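4'-phospho-dehydrooxetanocin synthase (PDB 5UL3) uses cobalamin, a [4Fe-4S] cluster and S-adenosylmethionine to catalyse the oxidative ring contraction of dAMP to an oxetane aldehyde in oxetanocin A biosynthesis. Local coordinates at residues F39-I50 / Y62-F73. Residues are numbered along the deposited sequence; the frame is centred on the assembly and turned at random. Where two conformers were deposited one is given.
Sequences FKRSKEFDYKRI and YVIEDSSKIHVF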
loop_
_atom_site.group_PDB
_atom_site.type_symbol
_atom_site.label_atom_id
_atom_site.label_comp_id
_atom_site.label_asym_id
_atom_site.label_seq_id
_atom_site.Cartn_x
_atom_site.Cartn_y
_atom_site.Cartn_z
ATOM N N PHE A 39 -28.381 6.192 29.356
ATOM C CA PHE A 39 -28.522 5.717 30.724
ATOM C C PHE A 39 -28.952 6.814 31.688
ATOM O O PHE A 39 -29.529 6.508 32.741
ATOM C CB PHE A 39 -27.217 5.055 31.186
ATOM C CG PHE A 39 -27.110 3.613 30.770
ATOM C CD1 PHE A 39 -26.682 3.273 29.498
ATOM C CD2 PHE A 39 -27.473 2.597 31.640
ATOM C CE1 PHE A 39 -26.614 1.946 29.110
ATOM C CE2 PHE A 39 -27.403 1.276 31.257
ATOM C CZ PHE A 39 -26.967 0.948 29.988
ATOM N N LYS A 40 -28.719 8.075 31.339
ATOM C CA LYS A 40 -29.280 9.198 32.075
ATOM C C LYS A 40 -30.733 9.483 31.703
ATOM O O LYS A 40 -31.315 10.433 32.237
ATOM C CB LYS A 40 -28.429 10.449 31.842
ATOM C CG LYS A 40 -27.019 10.344 32.397
ATOM C CD LYS A 40 -26.258 11.647 32.225
ATOM C CE LYS A 40 -24.901 11.579 32.910
ATOM N NZ LYS A 40 -24.155 12.866 32.796
ATOM N N ARG A 41 -31.334 8.689 30.809
ATOM C CA ARG A 41 -32.719 8.898 30.405
ATOM C C ARG A 41 -33.722 8.395 31.436
ATOM O O ARG A 41 -34.926 8.614 31.264
ATOM C CB ARG A 41 -32.995 8.222 29.059
ATOM C CG ARG A 41 -33.788 9.101 28.105
ATOM C CD ARG A 41 -34.500 8.314 27.007
ATOM N NE ARG A 41 -33.607 7.485 26.196
ATOM C CZ ARG A 41 -32.747 7.956 25.294
ATOM N NH1 ARG A 41 -32.632 9.265 25.090
ATOM N NH2 ARG A 41 -31.991 7.112 24.600
ATOM N N SER A 42 -33.258 7.718 32.485
ATOM C CA SER A 42 -34.095 7.317 33.606
ATOM C C SER A 42 -33.444 7.800 34.892
ATOM O O SER A 42 -32.248 7.575 35.106
ATOM C CB SER A 42 -34.286 5.794 33.661
ATOM O OG SER A 42 -35.087 5.327 32.592
ATOM N N LYS A 43 -34.227 8.474 35.738
ATOM C CA LYS A 43 -33.797 8.715 37.110
ATOM C C LYS A 43 -33.764 7.434 37.933
ATOM O O LYS A 43 -33.290 7.460 39.074
ATOM C CB LYS A 43 -34.711 9.739 37.784
ATOM C CG LYS A 43 -34.453 11.183 37.382
ATOM C CD LYS A 43 -33.161 11.716 37.990
ATOM C CE LYS A 43 -32.984 13.199 37.689
ATOM N NZ LYS A 43 -31.752 13.763 38.306
ATOM N N GLU A 44 -34.255 6.324 37.381
ATOM C CA GLU A 44 -34.242 5.009 38.022
ATOM C C GLU A 44 -32.940 4.260 37.781
ATOM O O GLU A 44 -32.939 3.037 37.601
ATOM C CB GLU A 44 -35.433 4.194 37.532
ATOM C CG GLU A 44 -36.781 4.753 37.946
ATOM C CD GLU A 44 -37.923 4.053 37.244
ATOM O OE1 GLU A 44 -38.345 4.534 36.170
ATOM O OE2 GLU A 44 -38.379 3.009 37.757
ATOM N N PHE A 45 -31.823 4.991 37.769
ATOM C CA PHE A 45 -30.484 4.435 37.612
ATOM C C PHE A 45 -29.463 5.563 37.689
ATOM O O PHE A 45 -29.473 6.471 36.848
ATOM C CB PHE A 45 -30.346 3.690 36.280
ATOM C CG PHE A 45 -29.145 2.786 36.208
ATOM C CD1 PHE A 45 -28.297 2.635 37.297
ATOM C CD2 PHE A 45 -28.865 2.086 35.046
ATOM C CE1 PHE A 45 -27.192 1.806 37.228
ATOM C CE2 PHE A 45 -27.762 1.252 34.971
ATOM C CZ PHE A 45 -26.924 1.114 36.063
ATOM N N ASP A 46 -28.585 5.525 38.689
ATOM C CA ASP A 46 -27.456 6.436 38.756
ATOM C C ASP A 46 -26.160 5.638 38.810
ATOM O O ASP A 46 -26.104 4.549 39.391
ATOM C CB ASP A 46 -27.545 7.378 39.962
ATOM C CG ASP A 46 -26.605 8.570 39.839
ATOM O OD1 ASP A 46 -26.809 9.403 38.925
ATOM O OD2 ASP A 46 -25.657 8.669 40.650
ATOM N N TYR A 47 -25.119 6.193 38.188
ATOM C CA TYR A 47 -23.842 5.514 38.038
ATOM C C TYR A 47 -22.723 6.531 38.192
ATOM O O TYR A 47 -22.933 7.738 38.061
ATOM C CB TYR A 47 -23.741 4.810 36.676
ATOM C CG TYR A 47 -23.759 5.759 35.494
ATOM C CD1 TYR A 47 -22.585 6.330 35.015
ATOM C CD2 TYR A 47 -24.952 6.091 34.862
ATOM C CE1 TYR A 47 -22.599 7.206 33.942
ATOM C CE2 TYR A 47 -24.974 6.958 33.783
ATOM C CZ TYR A 47 -23.798 7.515 33.328
ATOM O OH TYR A 47 -23.816 8.386 32.258
ATOM N N LYS A 48 -21.517 6.026 38.444
ATOM C CA LYS A 48 -20.371 6.910 38.640
ATOM C C LYS A 48 -19.587 7.145 37.354
ATOM O O LYS A 48 -19.230 8.286 37.047
ATOM C CB LYS A 48 -19.449 6.351 39.727
ATOM C CG LYS A 48 -19.920 6.675 41.140
ATOM C CD LYS A 48 -18.819 6.446 42.164
ATOM C CE LYS A 48 -19.156 7.118 43.492
ATOM N NZ LYS A 48 -18.045 6.973 44.475
ATOM N N ARG A 49 -19.294 6.094 36.593
ATOM C CA ARG A 49 -18.593 6.300 35.333
ATOM C C ARG A 49 -18.909 5.152 34.388
ATOM O O ARG A 49 -19.430 4.109 34.793
ATOM C CB ARG A 49 -17.078 6.456 35.544
ATOM C CG ARG A 49 -16.356 5.221 36.040
ATOM C CD ARG A 49 -14.872 5.521 36.252
ATOM N NE ARG A 49 -14.024 4.345 36.057
ATOM C CZ ARG A 49 -13.436 4.020 34.904
ATOM N NH1 ARG A 49 -12.680 2.930 34.830
ATOM N NH2 ARG A 49 -13.598 4.778 33.823
ATOM N N ILE A 50 -18.635 5.380 33.101
ATOM C CA ILE A 50 -18.831 4.359 32.085
ATOM C C ILE A 50 -17.551 4.231 31.270
ATOM O O ILE A 50 -16.717 5.137 31.225
ATOM C CB ILE A 50 -20.023 4.643 31.145
ATOM C CG1 ILE A 50 -19.789 5.915 30.339
ATOM C CG2 ILE A 50 -21.327 4.725 31.921
ATOM C CD1 ILE A 50 -20.479 5.882 29.004
ATOM N N TYR A 62 -19.333 -0.899 30.002
ATOM C CA TYR A 62 -19.287 -1.086 31.446
ATOM C C TYR A 62 -19.926 0.130 32.101
ATOM O O TYR A 62 -19.541 1.267 31.815
ATOM C CB TYR A 62 -17.851 -1.259 31.948
ATOM C CG TYR A 62 -17.125 -2.375 31.250
ATOM C CD1 TYR A 62 -16.489 -2.164 30.026
ATOM C CD2 TYR A 62 -17.075 -3.644 31.810
ATOM C CE1 TYR A 62 -15.827 -3.217 29.378
ATOM C CE2 TYR A 62 -16.417 -4.682 31.177
ATOM C CZ TYR A 62 -15.797 -4.465 29.970
ATOM O OH TYR A 62 -15.161 -5.522 29.361
ATOM N N VAL A 63 -20.904 -0.108 32.959
ATOM C CA VAL A 63 -21.496 0.943 33.776
ATOM C C VAL A 63 -21.037 0.684 35.202
ATOM O O VAL A 63 -21.423 -0.320 35.809
ATOM C CB VAL A 63 -23.027 0.963 33.675
ATOM C CG1 VAL A 63 -23.578 2.218 34.363
ATOM C CG2 VAL A 63 -23.455 0.914 32.216
ATOM N N ILE A 64 -20.172 1.553 35.718
ATOM C CA ILE A 64 -19.623 1.395 37.058
ATOM C C ILE A 64 -20.513 2.192 38.009
ATOM O O ILE A 64 -20.429 3.419 38.064
ATOM C CB ILE A 64 -18.169 1.858 37.131
ATOM C CG1 ILE A 64 -17.296 1.032 36.171
ATOM C CG2 ILE A 64 -17.660 1.740 38.556
ATOM C CD1 ILE A 64 -15.843 1.447 36.172
ATOM N N GLU A 65 -21.377 1.489 38.752
ATOM C CA GLU A 65 -22.179 2.146 39.785
ATOM C C GLU A 65 -21.266 2.637 40.896
ATOM O O GLU A 65 -21.168 3.841 41.138
ATOM C CB GLU A 65 -23.239 1.208 40.349
ATOM C CG GLU A 65 -24.548 1.237 39.594
ATOM C CD GLU A 65 -25.687 0.658 40.407
ATOM O OE1 GLU A 65 -25.870 1.098 41.563
ATOM O OE2 GLU A 65 -26.391 -0.240 39.899
ATOM N N ASP A 66 -20.525 1.712 41.510
ATOM C CA ASP A 66 -19.213 1.983 42.095
ATOM C C ASP A 66 -18.338 0.748 41.859
ATOM O O ASP A 66 -18.684 -0.138 41.070
ATOM C CB ASP A 66 -19.328 2.391 43.575
ATOM C CG ASP A 66 -19.731 1.244 44.493
ATOM O OD1 ASP A 66 -20.118 0.157 44.016
ATOM O OD2 ASP A 66 -19.656 1.445 45.722
ATOM N N SER A 67 -17.194 0.673 42.546
ATOM C CA SER A 67 -16.292 -0.458 42.348
ATOM C C SER A 67 -16.887 -1.785 42.811
ATOM O O SER A 67 -16.358 -2.839 42.441
ATOM C CB SER A 67 -14.961 -0.215 43.068
ATOM O OG SER A 67 -15.087 -0.389 44.467
ATOM N N SER A 68 -17.968 -1.762 43.593
ATOM C CA SER A 68 -18.593 -2.976 44.106
ATOM C C SER A 68 -19.836 -3.387 43.327
ATOM O O SER A 68 -20.398 -4.448 43.609
ATOM C CB SER A 68 -18.957 -2.801 45.585
ATOM O OG SER A 68 -20.026 -1.883 45.741
ATOM N N LYS A 69 -20.280 -2.572 42.372
ATOM C CA LYS A 69 -21.391 -2.901 41.481
ATOM C C LYS A 69 -21.035 -2.423 40.077
ATOM O O LYS A 69 -21.052 -1.217 39.815
ATOM C CB LYS A 69 -22.690 -2.256 41.968
ATOM C CG LYS A 69 -23.952 -2.878 41.407
ATOM C CD LYS A 69 -25.181 -2.391 42.165
ATOM C CE LYS A 69 -26.450 -3.058 41.657
ATOM N NZ LYS A 69 -27.663 -2.528 42.345
ATOM N N ILE A 70 -20.725 -3.364 39.183
ATOM C CA ILE A 70 -20.305 -3.074 37.809
ATOM C C ILE A 70 -21.226 -3.830 36.853
ATOM O O ILE A 70 -21.271 -5.066 36.879
ATOM C CB ILE A 70 -18.837 -3.476 37.569
ATOM C CG1 ILE A 70 -17.898 -2.676 38.474
ATOM C CG2 ILE A 70 -18.448 -3.332 36.080
ATOM C CD1 ILE A 70 -16.474 -3.184 38.453
ATOM N N HIS A 71 -21.952 -3.093 36.009
ATOM C CA HIS A 71 -22.802 -3.695 34.984
ATOM C C HIS A 71 -22.027 -3.808 33.683
ATOM O O HIS A 71 -21.279 -2.900 33.329
ATOM C CB HIS A 71 -24.045 -2.849 34.726
ATOM C CG HIS A 71 -24.855 -2.566 35.951
ATOM N ND1 HIS A 71 -25.916 -3.353 36.340
ATOM C CD2 HIS A 71 -24.765 -1.571 36.862
ATOM C CE1 HIS A 71 -26.438 -2.860 37.450
ATOM N NE2 HIS A 71 -25.759 -1.778 37.786
ATOM N N VAL A 72 -22.241 -4.901 32.960
ATOM C CA VAL A 72 -21.560 -5.130 31.689
ATOM C C VAL A 72 -22.605 -5.495 30.643
ATOM O O VAL A 72 -23.354 -6.465 30.823
ATOM C CB VAL A 72 -20.492 -6.232 31.797
ATOM C CG1 VAL A 72 -19.635 -6.272 30.517
ATOM C CG2 VAL A 72 -19.611 -6.011 33.027
ATOM N N PHE A 73 -22.627 -4.741 29.538
ATOM C CA PHE A 73 -23.545 -4.945 28.419
ATOM C C PHE A 73 -22.760 -5.324 27.172
ATOM O O PHE A 73 -21.837 -4.599 26.781
ATOM C CB PHE A 73 -24.336 -3.669 28.117
ATOM C CG PHE A 73 -25.236 -3.221 29.243
ATOM C CD1 PHE A 73 -24.770 -2.355 30.222
ATOM C CD2 PHE A 73 -26.558 -3.645 29.302
ATOM C CE1 PHE A 73 -25.609 -1.936 31.260
ATOM C CE2 PHE A 73 -27.395 -3.234 30.334
ATOM C CZ PHE A 73 -26.919 -2.380 31.306
#
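K48 and R49 both face I64 across antiparallel strands, a classic beta bulge: I64 O accepts from K48 N (2.9 Å) and from R49 N (3.3 Å), both in its carbonyl plane. I64 N returns a bond to R49 O at 2.8 Å. On the face of the sheet bearing R49 and I64, the two side chains run alongside each other, and I64 CD1 lies over one face of the guanidinium, 3.4 Å from R49 NE. R49 is held from helix 109-115 by Y112 OH and L115 O. On the opposite face, aromatic side chains from the chain leading into strand 49-53 pack on V63: its CG2 sits over the F39 ring, a CH-pi contact, while V63 CG1 presses on Y47 CB at 3.5 Å. F39 turns its edge to the face of F73 in an offset edge-to-face pair, planes at 61°. With CG anti to the backbone N (chi1 -164°), F45 reaches H71 in the same way, centroids 5.1 Å apart. H71 NE2 gives a nearly straight 2.7 Å bond to the anti lone pair of E65 OE2, and Y102 engages ND1. Bonds at both nitrogens fix the imidazole's rotation, so F45 meets a ring held in place; aromatic and apolar contacts plus bulge backbone bonds join 39-50 to the sheet, far from the cofactors.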